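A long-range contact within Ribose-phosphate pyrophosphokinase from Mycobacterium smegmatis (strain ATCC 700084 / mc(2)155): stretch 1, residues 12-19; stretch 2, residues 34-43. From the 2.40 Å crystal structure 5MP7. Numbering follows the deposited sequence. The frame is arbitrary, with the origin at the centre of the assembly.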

ATOM      1  N   LEU A  12      44.616  40.997 -34.899  1.00 34.15           N
ATOM      2  CA  LEU A  12      43.484  41.560 -34.169  1.00 35.65           C
ATOM      3  C   LEU A  12      42.365  40.539 -34.104  1.00 32.90           C
ATOM      4  O   LEU A  12      41.903  40.070 -35.128  1.00 34.35           O
ATOM      5  N   MET A  13      41.912  40.218 -32.911  1.00 31.24           N
ATOM      6  CA  MET A  13      40.765  39.347 -32.747  1.00 31.48           C
ATOM      7  C   MET A  13      39.737  39.954 -31.827  1.00 27.98           C
ATOM      8  O   MET A  13      40.021  40.430 -30.750  1.00 26.20           O
ATOM      9  N   LEU A  14      38.509  39.868 -32.265  1.00 29.54           N
ATOM     10  CA  LEU A  14      37.401  40.471 -31.604  1.00 28.92           C
ATOM     11  C   LEU A  14      36.537  39.337 -31.055  1.00 28.37           C
ATOM     12  O   LEU A  14      36.117  38.451 -31.771  1.00 30.16           O
ATOM     13  N   PHE A  15      36.249  39.401 -29.773  1.00 28.92           N
ATOM     14  CA  PHE A  15      35.403  38.443 -29.088  1.00 28.96           C
ATOM     15  C   PHE A  15      34.196  39.200 -28.529  1.00 32.29           C
ATOM     16  O   PHE A  15      34.311  40.356 -28.153  1.00 34.40           O
ATOM     17  N   ALA A  16      33.054  38.548 -28.452  1.00 33.08           N
ATOM     18  CA  ALA A  16      31.856  39.199 -27.979  1.00 36.50           C
ATOM     19  C   ALA A  16      31.053  38.260 -27.131  1.00 36.55           C
ATOM     20  O   ALA A  16      30.925  37.083 -27.437  1.00 34.36           O
ATOM     21  N   GLY A  17      30.540  38.786 -26.031  1.00 37.17           N
ATOM     22  CA  GLY A  17      29.529  38.078 -25.268  1.00 40.52           C
ATOM     23  C   GLY A  17      28.144  38.185 -25.900  1.00 38.12           C
ATOM     24  O   GLY A  17      27.956  38.870 -26.887  1.00 41.07           O
ATOM     25  N   ARG A  18      27.190  37.474 -25.315  1.00 40.63           N
ATOM     26  CA  ARG A  18      25.834  37.331 -25.863  1.00 41.87           C
ATOM     27  C   ARG A  18      24.872  38.458 -25.500  1.00 35.55           C
ATOM     28  O   ARG A  18      23.789  38.497 -26.034  1.00 35.17           O
ATOM     29  N   ALA A  19      25.251  39.362 -24.607  1.00 32.69           N
ATOM     30  CA  ALA A  19      24.326  40.376 -24.121  1.00 33.90           C
ATOM     31  C   ALA A  19      23.839  41.397 -25.176  1.00 33.69           C
ATOM     32  O   ALA A  19      22.707  41.852 -25.111  1.00 33.71           O
ATOM     33  N   ALA A  34      35.665  39.677 -38.628  1.00 44.12           N
ATOM     34  CA  ALA A  34      34.589  38.828 -38.113  1.00 42.62           C
ATOM     35  C   ALA A  34      34.790  38.611 -36.612  1.00 40.82           C
ATOM     36  O   ALA A  34      35.920  38.591 -36.123  1.00 45.86           O
ATOM     37  N   VAL A  35      33.679  38.464 -35.895  1.00 39.90           N
ATOM     38  CA  VAL A  35      33.699  38.079 -34.494  1.00 35.67           C
ATOM     39  C   VAL A  35      34.183  36.641 -34.433  1.00 33.64           C
ATOM     40  O   VAL A  35      33.785  35.829 -35.236  1.00 35.19           O
ATOM     41  N   THR A  36      35.062  36.351 -33.494  1.00 32.14           N
ATOM     42  CA  THR A  36      35.655  35.042 -33.347  1.00 34.55           C
ATOM     43  C   THR A  36      34.614  34.042 -32.865  1.00 31.93           C
ATOM     44  O   THR A  36      33.835  34.320 -31.973  1.00 29.35           O
ATOM     45  N   ALA A  37      34.616  32.880 -33.499  1.00 33.66           N
ATOM     46  CA  ALA A  37      33.622  31.844 -33.272  1.00 36.29           C
ATOM     47  C   ALA A  37      33.803  31.272 -31.891  1.00 36.46           C
ATOM     48  O   ALA A  37      34.931  31.036 -31.453  1.00 39.31           O
ATOM     49  N   GLN A  38      32.704  31.076 -31.196  1.00 38.08           N
ATOM     50  CA  GLN A  38      32.757  30.471 -29.903  1.00 43.67           C
ATOM     51  C   GLN A  38      31.452  29.832 -29.539  1.00 41.94           C
ATOM     52  O   GLN A  38      30.416  30.268 -29.965  1.00 44.15           O
ATOM     53  N   THR A  39      31.517  28.851 -28.668  1.00 45.90           N
ATOM     54  CA  THR A  39      30.342  28.280 -28.040  1.00 48.36           C
ATOM     55  C   THR A  39      30.151  28.979 -26.686  1.00 47.31           C
ATOM     56  O   THR A  39      31.063  29.003 -25.868  1.00 51.67           O
ATOM     57  N   ALA A  40      29.003  29.593 -26.469  1.00 47.53           N
ATOM     58  CA  ALA A  40      28.695  30.255 -25.190  1.00 49.86           C
ATOM     59  C   ALA A  40      27.297  29.859 -24.793  1.00 48.08           C
ATOM     60  O   ALA A  40      26.344  30.224 -25.471  1.00 53.05           O
ATOM     61  N   ARG A  41      27.175  29.129 -23.693  1.00 50.65           N
ATOM     62  CA  ARG A  41      25.918  28.543 -23.264  1.00 53.66           C
ATOM     63  C   ARG A  41      25.820  28.437 -21.750  1.00 53.91           C
ATOM     64  O   ARG A  41      26.833  28.389 -21.060  1.00 52.16           O
ATOM     65  N   ASP A  42      24.590  28.304 -21.263  1.00 57.06           N
ATOM     66  CA  ASP A  42      24.293  28.226 -19.837  1.00 61.53           C
ATOM     67  C   ASP A  42      23.848  26.825 -19.464  1.00 57.38           C
ATOM     68  O   ASP A  42      22.982  26.247 -20.111  1.00 63.65           O
ATOM     69  N   PHE A  43      24.437  26.284 -18.411  1.00 56.99           N
ATOM     70  CA  PHE A  43      23.840  25.160 -17.689  1.00 58.54           C
ATOM     71  C   PHE A  43      22.615  25.648 -16.928  1.00 53.85           C
ATOM     72  O   PHE A  43      22.486  26.837 -16.637  1.00 46.98           O
TER

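Side-chain packing of residues 34-43 against residues 12-19, which together bury 535 Å². Ala34 turns its methyl away and adds little. Val35 (t) lies sideways and lines up with two apolar side chains: its CG2 sits 4.2 Å from CD2 of Leu14 (t, p), and its CG1 4.1 Å from CB of Ala16. Thr36 (m), buried, points toward the first stretch and binds it through both backbone and side chain. Leu14 O accepts two hydrogen bonds from this one residue, from Thr36 N at 2.9 Å, nearly straight at 171°, and from Thr36 OG1 at 3.1 Å. Around the same side chain, Met13 (m, t) brings CE to 3.4 Å from Thr36 OG1, and Phe15 (m), whose CB points away, swings its ring back so that CE2 lies 3.6 Å from Thr36 CG2. Water 1 extends the link, accepting from Ala16 N (3.0 Å) and donating to Thr36 O (2.9 Å). Ala37 faces away, whereas Gln38 (p, t) points in; its NE2 approaches Ala16 O to 3.0 Å, but the angle is too poor for a hydrogen bond. Ala40 CB packs 3.8 Å from NE of Arg18 (m, t, m), whose guanidinium lays one face over Ala40 O. Arg41 points away. Asp42 (m) closes the contact: OD1 meets Arg18 NH2 at 2.9 Å, near the guanidinium plane, in a hydrogen-bonded salt bridge.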

ATOM      1  CB  LEU A  12      42.996  42.840 -34.863  1.00 36.75           C
ATOM      2  CG  LEU A  12      42.165  43.841 -34.049  1.00 42.00           C
ATOM      3  CD1 LEU A  12      41.917  45.119 -34.822  1.00 40.78           C
ATOM      4  CD2 LEU A  12      40.809  43.285 -33.657  1.00 48.90           C
ATOM      5  CB  MET A  13      41.172  37.987 -32.222  1.00 32.92           C
ATOM      6  CG  MET A  13      41.746  37.131 -33.311  1.00 38.23           C
ATOM      7  SD  MET A  13      42.306  35.536 -32.682  1.00 46.75           S
ATOM      8  CE  MET A  13      40.819  34.556 -32.895  1.00 48.66           C
ATOM      9  CB  LEU A  14      36.688  41.363 -32.620  1.00 29.91           C
ATOM     10  CG  LEU A  14      35.394  42.028 -32.141  1.00 37.12           C
ATOM     11  CD1 LEU A  14      35.605  43.107 -31.058  1.00 38.70           C
ATOM     12  CD2 LEU A  14      34.720  42.624 -33.362  1.00 37.85           C
ATOM     13  CB  PHE A  15      36.166  37.835 -27.938  1.00 27.60           C
ATOM     14  CG  PHE A  15      37.417  37.165 -28.366  1.00 29.33           C
ATOM     15  CD1 PHE A  15      38.590  37.874 -28.545  1.00 28.43           C
ATOM     16  CD2 PHE A  15      37.409  35.804 -28.624  1.00 30.97           C
ATOM     17  CE1 PHE A  15      39.728  37.217 -28.990  1.00 29.93           C
ATOM     18  CE2 PHE A  15      38.531  35.149 -29.059  1.00 29.35           C
ATOM     19  CZ  PHE A  15      39.683  35.844 -29.265  1.00 28.78           C
ATOM     20  CB  ALA A  16      31.021  39.680 -29.139  1.00 36.05           C
ATOM     21  CB  ARG A  18      25.213  36.027 -25.358  1.00 43.92           C
ATOM     22  CG  ARG A  18      25.883  34.773 -25.891  1.00 47.03           C
ATOM     23  CD  ARG A  18      25.328  33.551 -25.170  1.00 47.20           C
ATOM     24  NE  ARG A  18      25.778  33.507 -23.772  1.00 52.12           N
ATOM     25  CZ  ARG A  18      25.203  32.824 -22.774  1.00 53.47           C
ATOM     26  NH1 ARG A  18      24.115  32.096 -22.991  1.00 54.93           N
ATOM     27  NH2 ARG A  18      25.738  32.863 -21.552  1.00 54.55           N
ATOM     28  CB  ALA A  19      24.912  41.119 -22.922  1.00 33.41           C
ATOM     29  CB  ALA A  34      34.560  37.493 -38.835  1.00 40.89           C
ATOM     30  CB  VAL A  35      32.310  38.178 -33.857  1.00 38.53           C
ATOM     31  CG1 VAL A  35      32.329  37.657 -32.417  1.00 43.74           C
ATOM     32  CG2 VAL A  35      31.842  39.622 -33.860  1.00 41.34           C
ATOM     33  CB  THR A  36      36.810  35.094 -32.337  1.00 39.53           C
ATOM     34  OG1 THR A  36      37.780  36.042 -32.798  1.00 47.35           O
ATOM     35  CG2 THR A  36      37.478  33.782 -32.213  1.00 43.65           C
ATOM     36  CB  ALA A  37      33.775  30.726 -34.313  1.00 39.41           C
ATOM     37  CB  GLN A  38      33.128  31.543 -28.870  1.00 51.07           C
ATOM     38  CG  GLN A  38      32.103  32.674 -28.786  1.00 53.26           C
ATOM     39  CD  GLN A  38      32.170  33.521 -27.564  1.00 56.77           C
ATOM     40  OE1 GLN A  38      33.223  33.689 -27.008  1.00 55.15           O
ATOM     41  NE2 GLN A  38      31.029  34.097 -27.154  1.00 60.99           N
ATOM     42  CB  THR A  39      30.572  26.796 -27.801  1.00 52.02           C
ATOM     43  OG1 THR A  39      31.078  26.207 -29.000  1.00 49.32           O
ATOM     44  CG2 THR A  39      29.294  26.110 -27.359  1.00 55.17           C
ATOM     45  CB  ALA A  40      28.813  31.773 -25.321  1.00 51.21           C
ATOM     46  CB  ARG A  41      25.799  27.137 -23.848  1.00 57.39           C
ATOM     47  CG  ARG A  41      25.948  27.030 -25.374  1.00 65.25           C
ATOM     48  CD  ARG A  41      24.780  27.522 -26.233  1.00 70.32           C
ATOM     49  NE  ARG A  41      25.077  26.997 -27.567  1.00 76.01           N
ATOM     50  CZ  ARG A  41      25.915  27.558 -28.454  1.00 84.41           C
ATOM     51  NH1 ARG A  41      26.491  28.740 -28.212  1.00 86.65           N
ATOM     52  NH2 ARG A  41      26.152  26.951 -29.620  1.00 81.92           N
ATOM     53  CB  ASP A  42      23.165  29.190 -19.453  1.00 70.01           C
ATOM     54  CG  ASP A  42      23.589  30.702 -19.505  1.00 85.16           C
ATOM     55  OD1 ASP A  42      24.795  31.036 -19.506  1.00101.70           O
ATOM     56  OD2 ASP A  42      22.706  31.579 -19.510  1.00 95.79           O
ATOM     57  CB  PHE A  43      24.843  24.540 -16.710  1.00 64.59           C
ATOM     58  CG  PHE A  43      26.061  23.942 -17.389  1.00 71.74           C
ATOM     59  CD1 PHE A  43      25.931  23.157 -18.532  1.00 78.67           C
ATOM     60  CD2 PHE A  43      27.347  24.175 -16.891  1.00 77.94           C
ATOM     61  CE1 PHE A  43      27.054  22.619 -19.152  1.00 86.15           C
ATOM     62  CE2 PHE A  43      28.469  23.641 -17.511  1.00 82.00           C
ATOM     63  CZ  PHE A  43      28.324  22.861 -18.642  1.00 87.17           C
TER
HETATM   64  O   HOH W   1      33.138  35.830 -29.655  1.00 41.95           O